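Local atomic coordinates of glutathione S-transferase 5 (Caenorhabditis elegans, PDB entry 1ZL9), a protein that conjugates reduced glutathione to a wide range of hydrophobic electrophiles and may help detoxify reactive oxygen species produced during pathogenic bacterial infection. Residues R12-I21 with W157-D168. Numbering follows the deposited sequence.
Sequences RGAGEVSRQI and WIDLAIAQHSAD
Val17 meets helix 157-168 through one methyl: CG2, anti to the backbone N, lies 3.7 Å from the carbonyl O of Trp157, approaches the edge of the indole at CE3 and also touches CB of Leu160 and of Ala161. One turn on, CD1 of Ile21 packs 3.8 Å from CB of Trp157, while its CG1 lies against CD1 of Leu160. Toward the loop end the contact turns polar. Arg12 and Asp168 approach head-on, and OD2 of Asp168 takes a 3.0 Å salt-bridging hydrogen bond from NE of Arg12 and a weak second one from NH2. The two nitrogens share this single oxygen, and the guanidinium and carboxylate planes stand 81° apart, far from a coplanar pairing. Between the two regions, the extended Gln20 chain runs alongside Leu160, its OE1 3.8 Å from CD2. Gln20 NE2 gives a nearly straight 3.1 Å bond to OE2 of Glu16, which also accepts a hydrogen bond from Trp198 NE1 and forms a salt bridge with Arg202. The Glu16 chain, bent at chi2 (68°), brings OE1 into a salt bridge with NH1 of Arg19. The carbonyl oxygens of Thr205 and Pro206 hold NH1 and NH2 of Arg12. This is an interdomain helix contact of the GST fold: residues 16-21 of helix 16-25, following strand 4-9 of the thioredoxin-like domain, run at 124° (N-to-C directions) to residues 157-168 of helix 157-171 in the all-helical domain, with helix 66-76 against Trp157 and helix 193-201 against Gln20 and Leu160.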
ATOM      1  N   ARG A  12      -1.537   2.808 -19.672  1.00 15.38           N
ATOM      2  CA  ARG A  12      -0.437   2.325 -18.839  1.00 15.88           C
ATOM      3  C   ARG A  12      -0.910   2.248 -17.397  1.00 16.14           C
ATOM      4  O   ARG A  12      -1.244   1.159 -16.883  1.00 15.44           O
ATOM      5  CB  ARG A  12       0.805   3.227 -19.035  1.00 16.04           C
ATOM      6  CG  ARG A  12       1.441   2.974 -20.414  1.00 17.06           C
ATOM      7  CD  ARG A  12       2.707   3.743 -20.663  1.00 18.21           C
ATOM      8  NE  ARG A  12       2.512   5.119 -20.325  1.00 16.23           N
ATOM      9  CZ  ARG A  12       1.830   5.982 -21.047  1.00 17.67           C
ATOM     10  NH1 ARG A  12       1.386   5.667 -22.226  1.00 16.15           N
ATOM     11  NH2 ARG A  12       1.621   7.191 -20.586  1.00 20.88           N
ATOM     12  N   GLY A  13      -1.036   3.432 -16.789  1.00 15.73           N
ATOM     13  CA  GLY A  13      -1.626   3.617 -15.486  1.00 16.75           C
ATOM     14  C   GLY A  13      -1.073   2.635 -14.459  1.00 15.74           C
ATOM     15  O   GLY A  13       0.090   2.285 -14.465  1.00 17.44           O
ATOM     16  N   ALA A  14      -1.983   2.102 -13.667  1.00 16.32           N
ATOM     17  CA  ALA A  14      -1.651   1.203 -12.558  1.00 16.65           C
ATOM     18  C   ALA A  14      -1.462  -0.271 -12.991  1.00 17.19           C
ATOM     19  O   ALA A  14      -0.915  -1.074 -12.232  1.00 18.65           O
ATOM     20  CB  ALA A  14      -2.756   1.325 -11.519  1.00 17.41           C
ATOM     21  N   GLY A  15      -1.902  -0.622 -14.200  1.00 15.32           N
ATOM     22  CA  GLY A  15      -1.672  -1.946 -14.731  1.00 16.18           C
ATOM     23  C   GLY A  15      -0.291  -2.185 -15.320  1.00 15.34           C
ATOM     24  O   GLY A  15       0.171  -3.331 -15.426  1.00 16.12           O
ATOM     25  N   GLU A  16       0.355  -1.108 -15.723  1.00 13.69           N
ATOM     26  CA  GLU A  16       1.522  -1.188 -16.546  1.00 13.16           C
ATOM     27  C   GLU A  16       2.636  -1.948 -15.886  1.00 12.86           C
ATOM     28  O   GLU A  16       3.342  -2.741 -16.528  1.00 13.94           O
ATOM     29  CB  GLU A  16       1.979   0.203 -16.983  1.00 12.92           C
ATOM     30  CG  GLU A  16       3.201   0.186 -17.893  1.00 15.50           C
ATOM     31  CD  GLU A  16       2.914  -0.416 -19.272  1.00 15.95           C
ATOM     32  OE1 GLU A  16       1.746  -0.760 -19.550  1.00 15.53           O
ATOM     33  OE2 GLU A  16       3.852  -0.463 -20.105  1.00 16.22           O
ATOM     34  N   VAL A  17       2.836  -1.765 -14.596  1.00 13.51           N
ATOM     35  CA  VAL A  17       3.966  -2.454 -13.974  1.00 13.55           C
ATOM     36  C   VAL A  17       3.868  -3.999 -14.044  1.00 13.31           C
ATOM     37  O   VAL A  17       4.888  -4.702 -14.254  1.00 12.58           O
ATOM     38  CB  VAL A  17       4.265  -1.947 -12.565  1.00 15.49           C
ATOM     39  CG1 VAL A  17       3.192  -2.292 -11.576  1.00 18.12           C
ATOM     40  CG2 VAL A  17       5.617  -2.498 -12.058  1.00 20.16           C
ATOM     41  N   SER A  18       2.645  -4.499 -13.885  1.00 12.48           N
ATOM     42  CA  SER A  18       2.367  -5.919 -14.012  1.00 12.78           C
ATOM     43  C   SER A  18       2.649  -6.380 -15.417  1.00 10.96           C
ATOM     44  O   SER A  18       3.225  -7.433 -15.630  1.00 12.98           O
ATOM     45  CB  SER A  18       0.936  -6.201 -13.532  1.00 13.19           C
ATOM     46  OG  SER A  18       0.896  -6.002 -12.137  1.00 14.78           O
ATOM     47  N   ARG A  19       2.259  -5.592 -16.416  1.00 13.53           N
ATOM     48  CA  ARG A  19       2.552  -5.953 -17.791  1.00 13.54           C
ATOM     49  C   ARG A  19       4.073  -6.044 -18.008  1.00 12.90           C
ATOM     50  O   ARG A  19       4.560  -6.901 -18.737  1.00 13.00           O
ATOM     51  CB  ARG A  19       1.984  -4.905 -18.753  1.00 14.14           C
ATOM     52  CG  ARG A  19       0.489  -4.650 -18.645  1.00 13.58           C
ATOM     53  CD  ARG A  19      -0.011  -3.930 -19.878  1.00 16.37           C
ATOM     54  NE  ARG A  19      -1.418  -3.605 -19.834  1.00 14.02           N
ATOM     55  CZ  ARG A  19      -1.918  -2.444 -19.484  1.00 16.60           C
ATOM     56  NH1 ARG A  19      -1.134  -1.431 -19.176  1.00 15.14           N
ATOM     57  NH2 ARG A  19      -3.229  -2.272 -19.502  1.00 16.49           N
ATOM     58  N   GLN A  20       4.809  -5.163 -17.366  1.00 11.66           N
ATOM     59  CA  GLN A  20       6.271  -5.122 -17.526  1.00 12.67           C
ATOM     60  C   GLN A  20       6.963  -6.269 -16.789  1.00 13.41           C
ATOM     61  O   GLN A  20       7.962  -6.789 -17.244  1.00 14.55           O
ATOM     62  CB  GLN A  20       6.831  -3.775 -17.130  1.00 12.94           C
ATOM     63  CG  GLN A  20       6.418  -2.673 -18.160  1.00 14.36           C
ATOM     64  CD  GLN A  20       7.153  -1.354 -18.008  1.00 14.78           C
ATOM     65  OE1 GLN A  20       8.197  -1.298 -17.382  1.00 13.68           O
ATOM     66  NE2 GLN A  20       6.646  -0.312 -18.665  1.00 15.21           N
ATOM     67  N   ILE A  21       6.402  -6.668 -15.655  1.00 13.14           N
ATOM     68  CA  ILE A  21       6.881  -7.857 -14.966  1.00 13.65           C
ATOM     69  C   ILE A  21       6.708  -9.065 -15.853  1.00 12.70           C
ATOM     70  O   ILE A  21       7.634  -9.864 -16.040  1.00 13.20           O
ATOM     71  CB  ILE A  21       6.137  -8.056 -13.622  1.00 13.77           C
ATOM     72  CG1 ILE A  21       6.554  -6.988 -12.629  1.00 13.79           C
ATOM     73  CG2 ILE A  21       6.281  -9.460 -13.099  1.00 14.18           C
ATOM     74  CD1 ILE A  21       5.653  -6.883 -11.363  1.00 14.42           C
ATOM     75  N   TRP A 157      10.718  -4.764  -9.194  1.00 13.49           N
ATOM     76  CA  TRP A 157       9.536  -4.147  -9.835  1.00 12.87           C
ATOM     77  C   TRP A 157       9.387  -2.651  -9.537  1.00 13.38           C
ATOM     78  O   TRP A 157       8.787  -1.920 -10.328  1.00 13.73           O
ATOM     79  CB  TRP A 157       8.282  -4.936  -9.481  1.00 13.14           C
ATOM     80  CG  TRP A 157       7.758  -4.847  -8.100  1.00 11.73           C
ATOM     81  CD1 TRP A 157       7.988  -5.678  -7.085  1.00 13.76           C
ATOM     82  CD2 TRP A 157       6.791  -3.883  -7.617  1.00 14.74           C
ATOM     83  NE1 TRP A 157       7.287  -5.279  -5.963  1.00 14.59           N
ATOM     84  CE2 TRP A 157       6.536  -4.179  -6.269  1.00 14.10           C
ATOM     85  CE3 TRP A 157       6.140  -2.799  -8.197  1.00 15.65           C
ATOM     86  CZ2 TRP A 157       5.574  -3.497  -5.510  1.00 15.73           C
ATOM     87  CZ3 TRP A 157       5.258  -2.089  -7.446  1.00 14.77           C
ATOM     88  CH2 TRP A 157       4.946  -2.455  -6.111  1.00 16.68           C
ATOM     89  N   ILE A 158       9.943  -2.168  -8.426  1.00 12.81           N
ATOM     90  CA  ILE A 158       9.826  -0.748  -8.147  1.00 14.18           C
ATOM     91  C   ILE A 158      10.698   0.024  -9.125  1.00 13.21           C
ATOM     92  O   ILE A 158      10.344   1.134  -9.478  1.00 12.86           O
ATOM     93  CB  ILE A 158      10.063  -0.411  -6.630  1.00 14.51           C
ATOM     94  CG1 ILE A 158       9.623   1.037  -6.316  1.00 16.98           C
ATOM     95  CG2 ILE A 158      11.546  -0.620  -6.203  1.00 16.67           C
ATOM     96  CD1 ILE A 158       8.156   1.354  -6.493  1.00 17.97           C
ATOM     97  N   ASP A 159      11.801  -0.570  -9.607  1.00 13.66           N
ATOM     98  CA  ASP A 159      12.569   0.038 -10.709  1.00 13.84           C
ATOM     99  C   ASP A 159      11.674   0.228 -11.955  1.00 13.55           C
ATOM    100  O   ASP A 159      11.730   1.242 -12.629  1.00 12.43           O
ATOM    101  CB  ASP A 159      13.717  -0.829 -11.109  1.00 14.52           C
ATOM    102  CG  ASP A 159      14.825  -0.875 -10.084  1.00 16.73           C
ATOM    103  OD1 ASP A 159      15.353   0.201  -9.641  1.00 13.45           O
ATOM    104  OD2 ASP A 159      15.276  -1.989  -9.756  1.00 16.84           O
ATOM    105  N   LEU A 160      10.901  -0.810 -12.283  1.00 12.68           N
ATOM    106  CA  LEU A 160      10.034  -0.747 -13.447  1.00 13.79           C
ATOM    107  C   LEU A 160       9.012   0.364 -13.293  1.00 13.31           C
ATOM    108  O   LEU A 160       8.779   1.121 -14.256  1.00 14.38           O
ATOM    109  CB  LEU A 160       9.298  -2.094 -13.704  1.00 12.73           C
ATOM    110  CG  LEU A 160      10.248  -3.228 -14.077  1.00 12.71           C
ATOM    111  CD1 LEU A 160       9.556  -4.569 -14.039  1.00 14.96           C
ATOM    112  CD2 LEU A 160      10.874  -3.142 -15.424  1.00 12.54           C
ATOM    113  N   ALA A 161       8.382   0.422 -12.135  1.00 12.68           N
ATOM    114  CA  ALA A 161       7.329   1.414 -11.892  1.00 13.46           C
ATOM    115  C   ALA A 161       7.905   2.838 -11.903  1.00 12.60           C
ATOM    116  O   ALA A 161       7.350   3.750 -12.565  1.00 11.48           O
ATOM    117  CB  ALA A 161       6.518   1.135 -10.592  1.00 12.70           C
ATOM    118  N   ILE A 162       9.033   3.029 -11.242  1.00 11.92           N
ATOM    119  CA  ILE A 162       9.571   4.371 -11.143  1.00 11.50           C
ATOM    120  C   ILE A 162      10.135   4.819 -12.494  1.00 11.50           C
ATOM    121  O   ILE A 162       9.966   5.947 -12.906  1.00 12.06           O
ATOM    122  CB  ILE A 162      10.661   4.418 -10.020  1.00 11.22           C
ATOM    123  CG1 ILE A 162      10.032   4.227  -8.600  1.00 10.17           C
ATOM    124  CG2 ILE A 162      11.448   5.664 -10.090  1.00 12.14           C
ATOM    125  CD1 ILE A 162       8.931   5.203  -8.244  1.00 15.15           C
ATOM    126  N   ALA A 163      10.869   3.947 -13.179  1.00 11.44           N
ATOM    127  CA  ALA A 163      11.345   4.282 -14.514  1.00 12.44           C
ATOM    128  C   ALA A 163      10.245   4.635 -15.475  1.00 13.16           C
ATOM    129  O   ALA A 163      10.379   5.569 -16.250  1.00 12.57           O
ATOM    130  CB  ALA A 163      12.183   3.165 -15.132  1.00 12.18           C
ATOM    131  N   GLN A 164       9.115   3.959 -15.384  1.00 13.38           N
ATOM    132  CA  GLN A 164       8.013   4.254 -16.302  1.00 14.26           C
ATOM    133  C   GLN A 164       7.362   5.633 -15.959  1.00 15.38           C
ATOM    134  O   GLN A 164       7.015   6.419 -16.840  1.00 13.70           O
ATOM    135  CB  GLN A 164       6.959   3.150 -16.204  1.00 13.76           C
ATOM    136  CG  GLN A 164       5.817   3.347 -17.233  1.00 14.48           C
ATOM    137  CD  GLN A 164       6.285   3.523 -18.670  1.00 17.61           C
ATOM    138  OE1 GLN A 164       6.145   4.617 -19.284  1.00 21.87           O
ATOM    139  NE2 GLN A 164       6.868   2.487 -19.208  1.00 11.65           N
ATOM    140  N   HIS A 165       7.270   5.929 -14.683  1.00 14.96           N
ATOM    141  CA  HIS A 165       6.750   7.261 -14.226  1.00 16.52           C
ATOM    142  C   HIS A 165       7.694   8.391 -14.696  1.00 15.53           C
ATOM    143  O   HIS A 165       7.282   9.355 -15.325  1.00 14.03           O
ATOM    144  CB  HIS A 165       6.555   7.286 -12.697  1.00 16.89           C
ATOM    145  CG  HIS A 165       5.952   8.574 -12.189  1.00 24.08           C
ATOM    146  ND1 HIS A 165       6.367   9.797 -12.622  1.00 40.13           N
ATOM    147  CD2 HIS A 165       4.942   8.833 -11.339  1.00 37.03           C
ATOM    148  CE1 HIS A 165       5.686  10.754 -12.016  1.00 36.13           C
ATOM    149  NE2 HIS A 165       4.816  10.202 -11.243  1.00 27.07           N
ATOM    150  N   SER A 166       8.998   8.207 -14.463  1.00 16.41           N
ATOM    151  CA  SER A 166       9.991   9.140 -14.911  1.00 14.68           C
ATOM    152  C   SER A 166       9.983   9.352 -16.434  1.00 15.38           C
ATOM    153  O   SER A 166      10.093  10.467 -16.855  1.00 14.47           O
ATOM    154  CB  SER A 166      11.386   8.750 -14.459  1.00 14.61           C
ATOM    155  OG  SER A 166      11.507   8.726 -13.055  1.00 14.28           O
ATOM    156  N   ALA A 167       9.934   8.271 -17.215  1.00 15.52           N
ATOM    157  CA  ALA A 167       9.930   8.315 -18.667  1.00 16.33           C
ATOM    158  C   ALA A 167       8.688   9.082 -19.145  1.00 16.64           C
ATOM    159  O   ALA A 167       8.802   9.984 -20.006  1.00 15.53           O
ATOM    160  CB  ALA A 167       9.998   6.904 -19.274  1.00 16.17           C
ATOM    161  N   ASP A 168       7.546   8.810 -18.517  1.00 15.83           N
ATOM    162  CA  ASP A 168       6.334   9.573 -18.859  1.00 16.84           C
ATOM    163  C   ASP A 168       6.459  11.080 -18.572  1.00 16.18           C
ATOM    164  O   ASP A 168       6.124  11.917 -19.413  1.00 16.51           O
ATOM    165  CB  ASP A 168       5.139   8.974 -18.144  1.00 18.45           C
ATOM    166  CG  ASP A 168       4.710   7.641 -18.747  1.00 22.42           C
ATOM    167  OD1 ASP A 168       5.317   7.226 -19.754  1.00 30.30           O
ATOM    168  OD2 ASP A 168       3.793   6.926 -18.319  1.00 34.47           O
TER
HETATM  169  O   HOH W   1       9.900   0.682 -16.876  1.00 15.22           O